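Local coordinates for protein ribonuclease J (Methanolobus psychrophilus R15, PDB 5HAB) that probably degrades RNA as an exoribonuclease of the metallo-beta-lactamase, beta-CASP family, and is held here in complex with RNA, at residues L116-Y120 with G145-N149; G285-L291 with D336-M342; R370-N376 with R400-H406. The protein carries 1 engineered substitution. One frame throughout, in Å; residues are numbered along the deposited sequence.

Contact 1: residues L116-Y120 with G145-N149; sequences LAHRY and GVKNN
The tight turn that carries H118 runs past the irregular chain around V146, with the two CA atoms 5.9 Å apart and no strand pairing between them. The link is made by the amide of N148. ND2 of N148 donates to the carbonyl oxygen A117 O at 3.1 Å, coming in above the carbonyl plane, with an N-H...O angle of 144°. Y120 N reaches the same oxygen from the opposite face, within the turn, so A117 O is held by two donors. A second, weak bond runs from ND2 of N148 to Y120 O at 3.2 Å, and ND2 also donates to A122 O. Asparagine suits this place because one short amide can reach several backbone carbonyls of a chain that is turning. Its CG lies anti to the carbonyl carbon (chi1 -53°), which turns the amide across to the turn. A117, with only a methyl, lets the amide come close: its CB is 3.9 Å from OD1 of N148. Beside this polar grip V146 brings CG1 to CB of H118 at 3.7 Å, a small apolar touch by a branched residue at the surface. The contact joins the loop between helix 113-116 and strand 124-126 to the loop between helix 128-138 and strand 150-152, at the edge of the seven-stranded mixed sheet, where N149 pairs by backbone bonds with I124.

Contact 2: residues G285-L291 with D336-M342; sequences GRIPVLL and DKYLPVM
Strands 287-291 and 338-342 are parallel neighbours in the six-stranded sheet of the beta-CASP domain, their axes 4.6 Å apart and inclined by 26°. I287 N donates to K337 O at 2.9 Å and I287 O accepts from L339 N; V289 O takes V341 N at 2.9 Å, and L291 N closes the ladder on V341 O. P288 and P340 cost this pair no bond, because their nitrogens, which carry no hydrogen, point away from each other's strand. On one face I287 and Y338 lie side by side, with CB of I287 3.6 Å from CD1 of the Y338 ring, and further along CD1 of L291 reaches CB of P340 at 3.8 Å. Helix 320-331 packs on this face through I330 and I323. The other face bears L290 beside V341, CD1 to CB 3.9 Å, and helix 271-283 packs there against P288, L339 and V341. Beta-branched and leucine side chains suit such a two-sided core. R286 marks the start of the pair: its chain is extended from CG to NE, carrying NH1 to Y338 O at 3.0 Å; the oxygen lies nearly in the guanidinium plane and the N-H...O angle is 163°, while D336 O lies over one face of the group. NH2 is taken by S258 O. The buried guanidinium thus has carbonyl oxygens as its partners, and its positive charge is probably eased by their dipoles.

Contact 3: residues R370-N376 with R400-H406; sequences RIIFSAN and RIYDNVH. With nucleotides of chain D.
Y402 and R370 meet with ring and guanidinium planes 60° apart, and CG of R370 packs on CE1 of the Y402 ring at 3.6 Å. R370 is bent at chi2 and chi3, which folds its end back beside the tyrosine's hydroxyl end, so that CE1 of Y402 lies over one face of the guanidinium; its NH2 donates to V251 O. On the same face I372 lies beside Y402, CG1 to CB 4.0 Å, and crosses V405 with its CG2. On the other face the F373 ring meets CG2 of I401 obliquely, CE1 being 3.9 Å away, while Y402 O sits at the ring's edge. Branched and aromatic residues suit strands packed from both sides. The backbones beneath are parallel: I371 N donates to R400 O, Y402 N to I371 O, and F373 N to Y402 O at 2.9 Å. Past strand 400-402 the segments stay together, V405 N reaching F373 O at 3.3 Å. S374 holds its OG anti to the backbone N (chi1 -165°), from where it donates to V405 O at 2.9 Å. Here the two segments reach the RNA. H406 lays one ring face over N376 N and uses its edge, NE2 giving a hydrogen bond to OP3 of A1 of chain D at 2.8 Å; ND1 is bonded to R273, a second-shell residue that probably fixes the ring's rotation. Strand 400-402 is the outermost of the parallel sheet in this chain, and a beta-alpha-beta unit joins it to 370-374: helix 381-396 packs on I371, F373 and I401, helix 241-253 on I372 and Y402, and strand 262-266 pairs with 370-374 along its other edge.

From the N terminus the chain first meets contact 1, which closes a short loop containing helix 128-138 within the beta-lactamase part of the protein. Contact 2 follows, bridging 44 intervening residues that include helices 293-304 and 320-331, and contact 3 then closes a loop around helix 381-396. The three come in series, so none encloses or crosses another. Contacts 2 and 3 belong to one parallel sheet, on either side of strand 262-266, with centres about 16 Å apart. Contact 1 lies about 40 Å from contact 2 and about 39 Å from contact 3, centre to centre, at the edge of a different sheet; contact 3 alone bonds directly to the RNA.

Contact 1: residues L116-Y120 with G145-N149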
loop_
_atom_site.group_PDB
_atom_site.type_symbol
_atom_site.label_atom_id
_atom_site.label_comp_id
_atom_site.label_asym_id
_atom_site.label_seq_id
_atom_site.Cartn_x
_atom_site.Cartn_y
_atom_site.Cartn_z
ATOM N N LEU B 116 -38.459 -0.045 -3.697
ATOM C CA LEU B 116 -38.725 -0.763 -4.939
ATOM C C LEU B 116 -39.722 -1.916 -4.775
ATOM O O LEU B 116 -40.360 -2.320 -5.748
ATOM C CB LEU B 116 -37.419 -1.304 -5.533
ATOM C CG LEU B 116 -36.283 -0.333 -5.851
ATOM C CD1 LEU B 116 -35.028 -1.106 -6.216
ATOM C CD2 LEU B 116 -36.672 0.612 -6.969
ATOM N N ALA B 117 -39.841 -2.465 -3.566
ATOM C CA ALA B 117 -40.655 -3.667 -3.385
ATOM C C ALA B 117 -42.147 -3.424 -3.654
ATOM O O ALA B 117 -42.850 -4.320 -4.128
ATOM C CB ALA B 117 -40.470 -4.224 -1.990
ATOM N N HIS B 118 -42.619 -2.211 -3.381
ATOM C CA HIS B 118 -44.050 -1.916 -3.459
ATOM C C HIS B 118 -44.571 -1.874 -4.894
ATOM O O HIS B 118 -45.777 -1.789 -5.114
ATOM C CB HIS B 118 -44.369 -0.591 -2.754
ATOM C CG HIS B 118 -43.726 0.605 -3.383
ATOM N ND1 HIS B 118 -44.178 1.160 -4.560
ATOM C CD2 HIS B 118 -42.677 1.364 -2.987
ATOM C CE1 HIS B 118 -43.425 2.201 -4.871
ATOM N NE2 HIS B 118 -42.509 2.347 -3.931
ATOM N N ARG B 119 -43.664 -1.904 -5.866
ATOM C CA ARG B 119 -44.054 -1.892 -7.273
ATOM C C ARG B 119 -44.307 -3.289 -7.828
ATOM O O ARG B 119 -44.801 -3.436 -8.945
ATOM C CB ARG B 119 -42.993 -1.187 -8.114
ATOM C CG ARG B 119 -43.043 0.316 -7.975
ATOM C CD ARG B 119 -42.142 1.005 -8.974
ATOM N NE ARG B 119 -42.043 2.423 -8.658
ATOM C CZ ARG B 119 -41.056 2.954 -7.947
ATOM N NH1 ARG B 119 -40.095 2.173 -7.471
ATOM N NH2 ARG B 119 -41.038 4.257 -7.699
ATOM N N TYR B 120 -43.964 -4.312 -7.055
ATOM C CA TYR B 120 -44.162 -5.687 -7.499
ATOM C C TYR B 120 -45.341 -6.319 -6.772
ATOM O O TYR B 120 -45.518 -6.126 -5.569
ATOM C CB TYR B 120 -42.890 -6.516 -7.288
ATOM C CG TYR B 120 -41.707 -6.002 -8.072
ATOM C CD1 TYR B 120 -41.494 -6.399 -9.387
ATOM C CD2 TYR B 120 -40.818 -5.098 -7.506
ATOM C CE1 TYR B 120 -40.417 -5.921 -10.111
ATOM C CE2 TYR B 120 -39.742 -4.613 -8.222
ATOM C CZ TYR B 120 -39.545 -5.026 -9.521
ATOM O OH TYR B 120 -38.469 -4.538 -10.225
ATOM N N GLY B 145 -48.756 3.661 0.105
ATOM C CA GLY B 145 -48.988 2.924 1.335
ATOM C C GLY B 145 -49.082 1.419 1.155
ATOM O O GLY B 145 -49.364 0.691 2.108
ATOM N N VAL B 146 -48.845 0.952 -0.067
ATOM C CA VAL B 146 -48.917 -0.476 -0.368
ATOM C C VAL B 146 -47.788 -1.252 0.318
ATOM O O VAL B 146 -46.612 -0.936 0.150
ATOM C CB VAL B 146 -48.900 -0.716 -1.891
ATOM C CG1 VAL B 146 -47.928 0.244 -2.573
ATOM C CG2 VAL B 146 -48.539 -2.166 -2.200
ATOM N N LYS B 147 -48.163 -2.264 1.098
ATOM C CA LYS B 147 -47.197 -3.110 1.791
ATOM C C LYS B 147 -47.306 -4.557 1.329
ATOM O O LYS B 147 -48.376 -5.157 1.429
ATOM C CB LYS B 147 -47.410 -3.059 3.306
ATOM C CG LYS B 147 -47.375 -1.680 3.924
ATOM C CD LYS B 147 -47.740 -1.763 5.400
ATOM C CE LYS B 147 -47.839 -0.387 6.033
ATOM N NZ LYS B 147 -48.341 -0.463 7.433
ATOM N N ASN B 148 -46.211 -5.120 0.827
ATOM C CA ASN B 148 -46.213 -6.523 0.431
ATOM C C ASN B 148 -46.433 -7.355 1.692
ATOM O O ASN B 148 -45.903 -7.019 2.751
ATOM C CB ASN B 148 -44.892 -6.908 -0.247
ATOM C CG ASN B 148 -44.524 -5.978 -1.397
ATOM O OD1 ASN B 148 -44.278 -4.786 -1.198
ATOM N ND2 ASN B 148 -44.474 -6.529 -2.608
ATOM N N ASN B 149 -47.196 -8.439 1.596
ATOM C CA ASN B 149 -47.304 -9.339 2.740
ATOM C C ASN B 149 -45.971 -10.051 2.920
ATOM O O ASN B 149 -45.270 -10.334 1.948
ATOM C CB ASN B 149 -48.457 -10.345 2.580
ATOM C CG ASN B 149 -48.316 -11.216 1.353
ATOM O OD1 ASN B 149 -48.188 -10.715 0.235
ATOM N ND2 ASN B 149 -48.344 -12.533 1.554
#

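Contact 2: residues G285-L291 with D336-M342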
loop_
_atom_site.group_PDB
_atom_site.type_symbol
_atom_site.label_atom_id
_atom_site.label_comp_id
_atom_site.label_asym_id
_atom_site.label_seq_id
_atom_site.Cartn_x
_atom_site.Cartn_y
_atom_site.Cartn_z
ATOM N N GLY B 285 -18.209 -7.178 36.104
ATOM C CA GLY B 285 -18.872 -6.339 37.091
ATOM C C GLY B 285 -19.271 -4.946 36.645
ATOM O O GLY B 285 -19.322 -4.015 37.451
ATOM N N ARG B 286 -19.577 -4.803 35.362
ATOM C CA ARG B 286 -20.098 -3.544 34.843
ATOM C C ARG B 286 -21.540 -3.722 34.381
ATOM O O ARG B 286 -21.951 -4.825 34.021
ATOM C CB ARG B 286 -19.221 -3.021 33.704
ATOM C CG ARG B 286 -17.771 -2.803 34.108
ATOM C CD ARG B 286 -17.023 -2.024 33.046
ATOM N NE ARG B 286 -15.659 -1.703 33.450
ATOM C CZ ARG B 286 -15.068 -0.538 33.201
ATOM N NH1 ARG B 286 -15.727 0.417 32.560
ATOM N NH2 ARG B 286 -13.823 -0.322 33.599
ATOM N N ILE B 287 -22.307 -2.638 34.402
ATOM C CA ILE B 287 -23.684 -2.695 33.934
ATOM C C ILE B 287 -23.729 -2.433 32.437
ATOM O O ILE B 287 -23.374 -1.345 31.980
ATOM C CB ILE B 287 -24.572 -1.682 34.682
ATOM C CG1 ILE B 287 -24.726 -2.078 36.151
ATOM C CG2 ILE B 287 -25.928 -1.554 34.006
ATOM C CD1 ILE B 287 -25.513 -1.075 36.967
ATOM N N PRO B 288 -24.173 -3.434 31.664
ATOM C CA PRO B 288 -24.267 -3.286 30.211
ATOM C C PRO B 288 -25.424 -2.379 29.813
ATOM O O PRO B 288 -26.584 -2.740 29.996
ATOM C CB PRO B 288 -24.489 -4.723 29.726
ATOM C CG PRO B 288 -25.118 -5.417 30.881
ATOM C CD PRO B 288 -24.540 -4.788 32.114
ATOM N N VAL B 289 -25.100 -1.210 29.275
ATOM C CA VAL B 289 -26.110 -0.260 28.834
ATOM C C VAL B 289 -25.989 -0.015 27.329
ATOM O O VAL B 289 -24.961 0.456 26.843
ATOM C CB VAL B 289 -26.024 1.055 29.642
ATOM C CG1 VAL B 289 -24.578 1.417 29.930
ATOM C CG2 VAL B 289 -26.739 2.186 28.915
ATOM N N LEU B 290 -27.035 -0.372 26.593
ATOM C CA LEU B 290 -27.067 -0.209 25.142
ATOM C C LEU B 290 -27.619 1.159 24.739
ATOM O O LEU B 290 -28.719 1.529 25.144
ATOM C CB LEU B 290 -27.906 -1.322 24.510
ATOM C CG LEU B 290 -27.266 -2.686 24.221
ATOM C CD1 LEU B 290 -26.476 -3.225 25.402
ATOM C CD2 LEU B 290 -28.348 -3.678 23.837
ATOM N N LEU B 291 -26.863 1.904 23.937
ATOM C CA LEU B 291 -27.261 3.255 23.545
ATOM C C LEU B 291 -27.354 3.404 22.030
ATOM O O LEU B 291 -26.558 2.831 21.288
ATOM C CB LEU B 291 -26.287 4.300 24.096
ATOM C CG LEU B 291 -26.097 4.407 25.610
ATOM C CD1 LEU B 291 -24.953 3.532 26.075
ATOM C CD2 LEU B 291 -25.859 5.851 26.012
ATOM N N ASP B 336 -16.262 3.376 35.551
ATOM C CA ASP B 336 -15.758 2.038 35.837
ATOM C C ASP B 336 -16.866 1.048 36.192
ATOM O O ASP B 336 -16.611 -0.147 36.339
ATOM C CB ASP B 336 -14.742 2.095 36.978
ATOM C CG ASP B 336 -15.351 2.594 38.276
ATOM O OD1 ASP B 336 -15.546 1.771 39.195
ATOM O OD2 ASP B 336 -15.658 3.803 38.367
ATOM N N LYS B 337 -18.090 1.544 36.334
ATOM C CA LYS B 337 -19.202 0.702 36.760
ATOM C C LYS B 337 -20.116 0.350 35.589
ATOM O O LYS B 337 -21.093 -0.380 35.752
ATOM C CB LYS B 337 -20.009 1.400 37.859
ATOM C CG LYS B 337 -19.310 1.470 39.211
ATOM C CD LYS B 337 -20.181 2.181 40.243
ATOM C CE LYS B 337 -19.413 2.475 41.526
ATOM N NZ LYS B 337 -18.418 3.574 41.347
ATOM N N TYR B 338 -19.786 0.857 34.405
ATOM C CA TYR B 338 -20.637 0.657 33.238
ATOM C C TYR B 338 -19.872 0.217 31.996
ATOM O O TYR B 338 -18.687 0.514 31.833
ATOM C CB TYR B 338 -21.411 1.941 32.930
ATOM C CG TYR B 338 -22.397 2.305 34.008
ATOM C CD1 TYR B 338 -23.646 1.703 34.063
ATOM C CD2 TYR B 338 -22.072 3.238 34.984
ATOM C CE1 TYR B 338 -24.549 2.027 35.055
ATOM C CE2 TYR B 338 -22.969 3.571 35.977
ATOM C CZ TYR B 338 -24.206 2.963 36.009
ATOM O OH TYR B 338 -25.097 3.290 37.000
ATOM N N LEU B 339 -20.564 -0.513 31.129
ATOM C CA LEU B 339 -20.055 -0.799 29.799
ATOM C C LEU B 339 -21.039 -0.315 28.746
ATOM O O LEU B 339 -21.898 -1.078 28.301
ATOM C CB LEU B 339 -19.797 -2.290 29.607
ATOM C CG LEU B 339 -19.078 -2.533 28.277
ATOM C CD1 LEU B 339 -17.705 -1.867 28.300
ATOM C CD2 LEU B 339 -18.991 -4.012 27.922
ATOM N N PRO B 340 -20.936 0.964 28.359
ATOM C CA PRO B 340 -21.762 1.484 27.266
ATOM C C PRO B 340 -21.482 0.760 25.951
ATOM O O PRO B 340 -20.350 0.787 25.449
ATOM C CB PRO B 340 -21.348 2.959 27.175
ATOM C CG PRO B 340 -20.749 3.277 28.502
ATOM C CD PRO B 340 -20.091 2.009 28.962
ATOM N N VAL B 341 -22.510 0.115 25.409
ATOM C CA VAL B 341 -22.429 -0.530 24.106
ATOM C C VAL B 341 -23.217 0.315 23.118
ATOM O O VAL B 341 -24.446 0.298 23.124
ATOM C CB VAL B 341 -22.973 -1.962 24.153
ATOM C CG1 VAL B 341 -22.718 -2.675 22.834
ATOM C CG2 VAL B 341 -22.371 -2.721 25.315
ATOM N N MET B 342 -22.514 1.045 22.261
ATOM C CA MET B 342 -23.154 2.110 21.505
ATOM C C MET B 342 -22.831 2.047 20.014
ATOM O O MET B 342 -21.924 1.333 19.590
ATOM C CB MET B 342 -22.740 3.462 22.081
ATOM C CG MET B 342 -21.306 3.846 21.782
ATOM S SD MET B 342 -20.925 5.476 22.438
ATOM C CE MET B 342 -21.426 5.243 24.145
#

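Contact 3: residues R370-N376 with R400-H406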
loop_
_atom_site.group_PDB
_atom_site.type_symbol
_atom_site.label_atom_id
_atom_site.label_comp_id
_atom_site.label_asym_id
_atom_site.label_seq_id
_atom_site.Cartn_x
_atom_site.Cartn_y
_atom_site.Cartn_z
ATOM N N ARG B 370 -10.744 3.815 27.466
ATOM C CA ARG B 370 -10.556 2.839 26.405
ATOM C C ARG B 370 -11.798 2.691 25.495
ATOM O O ARG B 370 -12.904 2.388 25.952
ATOM C CB ARG B 370 -10.140 1.502 27.035
ATOM C CG ARG B 370 -8.688 1.489 27.558
ATOM C CD ARG B 370 -8.540 0.569 28.770
ATOM N NE ARG B 370 -9.366 -0.612 28.598
ATOM C CZ ARG B 370 -8.897 -1.804 28.236
ATOM N NH1 ARG B 370 -7.592 -1.975 28.023
ATOM N NH2 ARG B 370 -9.732 -2.832 28.093
ATOM N N ILE B 371 -11.600 2.941 24.204
ATOM C CA ILE B 371 -12.671 2.816 23.221
ATOM C C ILE B 371 -12.397 1.649 22.282
ATOM O O ILE B 371 -11.412 1.644 21.543
ATOM C CB ILE B 371 -12.870 4.130 22.460
ATOM C CG1 ILE B 371 -13.109 5.249 23.476
ATOM C CG2 ILE B 371 -14.029 4.011 21.481
ATOM C CD1 ILE B 371 -13.335 6.595 22.878
ATOM N N ILE B 372 -13.280 0.657 22.329
ATOM C CA ILE B 372 -13.105 -0.575 21.580
ATOM C C ILE B 372 -14.029 -0.620 20.369
ATOM O O ILE B 372 -15.249 -0.754 20.502
ATOM C CB ILE B 372 -13.346 -1.801 22.479
ATOM C CG1 ILE B 372 -12.338 -1.833 23.629
ATOM C CG2 ILE B 372 -13.277 -3.081 21.663
ATOM C CD1 ILE B 372 -12.905 -1.359 24.944
ATOM N N PHE B 373 -13.431 -0.509 19.188
ATOM C CA PHE B 373 -14.135 -0.682 17.929
ATOM C C PHE B 373 -14.153 -2.157 17.552
ATOM O O PHE B 373 -13.180 -2.680 17.017
ATOM C CB PHE B 373 -13.473 0.134 16.818
ATOM C CG PHE B 373 -13.574 1.617 17.007
ATOM C CD1 PHE B 373 -12.779 2.267 17.938
ATOM C CD2 PHE B 373 -14.443 2.369 16.235
ATOM C CE1 PHE B 373 -12.865 3.634 18.110
ATOM C CE2 PHE B 373 -14.531 3.739 16.398
ATOM C CZ PHE B 373 -13.741 4.373 17.337
ATOM N N SER B 374 -15.257 -2.833 17.845
ATOM C CA SER B 374 -15.414 -4.219 17.433
ATOM C C SER B 374 -15.965 -4.265 16.010
ATOM O O SER B 374 -17.086 -4.720 15.776
ATOM C CB SER B 374 -16.330 -4.964 18.388
ATOM O OG SER B 374 -16.208 -6.351 18.179
ATOM N N ALA B 375 -15.161 -3.769 15.073
ATOM C CA ALA B 375 -15.552 -3.620 13.676
ATOM C C ALA B 375 -14.357 -3.178 12.839
ATOM O O ALA B 375 -13.362 -2.675 13.368
ATOM C CB ALA B 375 -16.689 -2.617 13.538
ATOM N N ASN B 376 -14.455 -3.381 11.532
ATOM C CA ASN B 376 -13.431 -2.918 10.609
ATOM C C ASN B 376 -13.825 -1.578 10.008
ATOM O O ASN B 376 -14.986 -1.175 10.079
ATOM C CB ASN B 376 -13.218 -3.941 9.492
ATOM C CG ASN B 376 -14.448 -4.098 8.604
ATOM O OD1 ASN B 376 -15.583 -3.907 9.051
ATOM N ND2 ASN B 376 -14.226 -4.444 7.339
ATOM N N ARG B 400 -7.736 5.770 24.531
ATOM C CA ARG B 400 -6.908 4.734 23.932
ATOM C C ARG B 400 -7.779 3.888 23.001
ATOM O O ARG B 400 -8.799 3.324 23.416
ATOM C CB ARG B 400 -6.231 3.859 25.002
ATOM C CG ARG B 400 -5.428 4.618 26.077
ATOM C CD ARG B 400 -4.369 5.566 25.502
ATOM N NE ARG B 400 -3.354 4.886 24.695
ATOM C CZ ARG B 400 -2.459 5.518 23.938
ATOM N NH1 ARG B 400 -2.447 6.845 23.885
ATOM N NH2 ARG B 400 -1.576 4.825 23.229
ATOM N N ILE B 401 -7.387 3.841 21.732
ATOM C CA ILE B 401 -8.189 3.203 20.696
ATOM C C ILE B 401 -7.802 1.748 20.476
ATOM O O ILE B 401 -6.665 1.450 20.112
ATOM C CB ILE B 401 -8.069 3.975 19.372
ATOM C CG1 ILE B 401 -8.329 5.467 19.598
ATOM C CG2 ILE B 401 -9.016 3.397 18.333
ATOM C CD1 ILE B 401 -9.706 5.764 20.133
ATOM N N TYR B 402 -8.757 0.847 20.678
ATOM C CA TYR B 402 -8.588 -0.547 20.287
ATOM C C TYR B 402 -9.378 -0.795 19.010
ATOM O O TYR B 402 -10.602 -0.828 19.031
ATOM C CB TYR B 402 -9.054 -1.496 21.388
ATOM C CG TYR B 402 -8.219 -1.451 22.645
ATOM C CD1 TYR B 402 -8.301 -0.374 23.513
ATOM C CD2 TYR B 402 -7.363 -2.495 22.975
ATOM C CE1 TYR B 402 -7.545 -0.327 24.669
ATOM C CE2 TYR B 402 -6.603 -2.457 24.131
ATOM C CZ TYR B 402 -6.701 -1.367 24.974
ATOM O OH TYR B 402 -5.956 -1.308 26.128
ATOM N N ASP B 403 -8.673 -0.967 17.900
ATOM C CA ASP B 403 -9.310 -1.044 16.595
ATOM C C ASP B 403 -9.386 -2.483 16.098
ATOM O O ASP B 403 -8.647 -3.351 16.562
ATOM C CB ASP B 403 -8.538 -0.178 15.594
ATOM C CG ASP B 403 -9.373 0.237 14.405
ATOM O OD1 ASP B 403 -10.510 -0.266 14.259
ATOM O OD2 ASP B 403 -8.889 1.078 13.616
ATOM N N ASN B 404 -10.296 -2.719 15.157
ATOM C CA ASN B 404 -10.365 -3.967 14.400
ATOM C C ASN B 404 -10.475 -5.239 15.249
ATOM O O ASN B 404 -9.976 -6.290 14.857
ATOM C CB ASN B 404 -9.149 -4.078 13.477
ATOM C CG ASN B 404 -9.480 -4.751 12.156
ATOM O OD1 ASN B 404 -10.650 -4.874 11.779
ATOM N ND2 ASN B 404 -8.447 -5.185 11.439
ATOM N N VAL B 405 -11.127 -5.150 16.403
ATOM C CA VAL B 405 -11.352 -6.336 17.226
ATOM C C VAL B 405 -12.521 -7.077 16.605
ATOM O O VAL B 405 -13.648 -7.014 17.092
ATOM C CB VAL B 405 -11.628 -5.977 18.693
ATOM C CG1 VAL B 405 -11.608 -7.229 19.556
ATOM C CG2 VAL B 405 -10.615 -4.954 19.188
ATOM N N HIS B 406 -12.251 -7.776 15.511
ATOM C CA HIS B 406 -13.316 -8.149 14.601
ATOM C C HIS B 406 -12.878 -9.282 13.697
ATOM O O HIS B 406 -11.687 -9.497 13.472
ATOM C CB HIS B 406 -13.739 -6.915 13.785
ATOM C CG HIS B 406 -14.672 -7.207 12.649
ATOM N ND1 HIS B 406 -16.016 -7.450 12.832
ATOM C CD2 HIS B 406 -14.462 -7.247 11.310
ATOM C CE1 HIS B 406 -16.588 -7.659 11.661
ATOM N NE2 HIS B 406 -15.669 -7.538 10.721
ATOM O OP3 A D 1 -15.566 -7.101 7.939
ATOM P P A D 1 -16.474 -7.738 6.955
ATOM O OP1 A D 1 -17.642 -8.300 7.680
ATOM O OP2 A D 1 -15.665 -8.630 6.088
ATOM O "O5'" A D 1 -16.987 -6.588 5.989
ATOM C "C5'" A D 1 -17.527 -5.372 6.497
ATOM C "C4'" A D 1 -18.330 -4.661 5.438
ATOM O "O4'" A D 1 -17.411 -4.095 4.462
ATOM C "C3'" A D 1 -19.285 -5.562 4.658
ATOM O "O3'" A D 1 -20.490 -4.870 4.341
ATOM C "C2'" A D 1 -18.507 -5.883 3.385
ATOM O "O2'" A D 1 -19.315 -6.182 2.266
ATOM C "C1'" A D 1 -17.693 -4.607 3.171
ATOM N N9 A D 1 -16.412 -4.867 2.503
ATOM C C8 A D 1 -15.572 -5.930 2.753
ATOM N N7 A D 1 -14.489 -5.947 2.015
ATOM C C5 A D 1 -14.623 -4.819 1.215
ATOM C C6 A D 1 -13.797 -4.278 0.213
ATOM N N6 A D 1 -12.633 -4.822 -0.164
ATOM N N1 A D 1 -14.215 -3.143 -0.395
ATOM C C2 A D 1 -15.382 -2.601 -0.016
ATOM N N3 A D 1 -16.245 -3.015 0.913
ATOM C C4 A D 1 -15.803 -4.144 1.500
#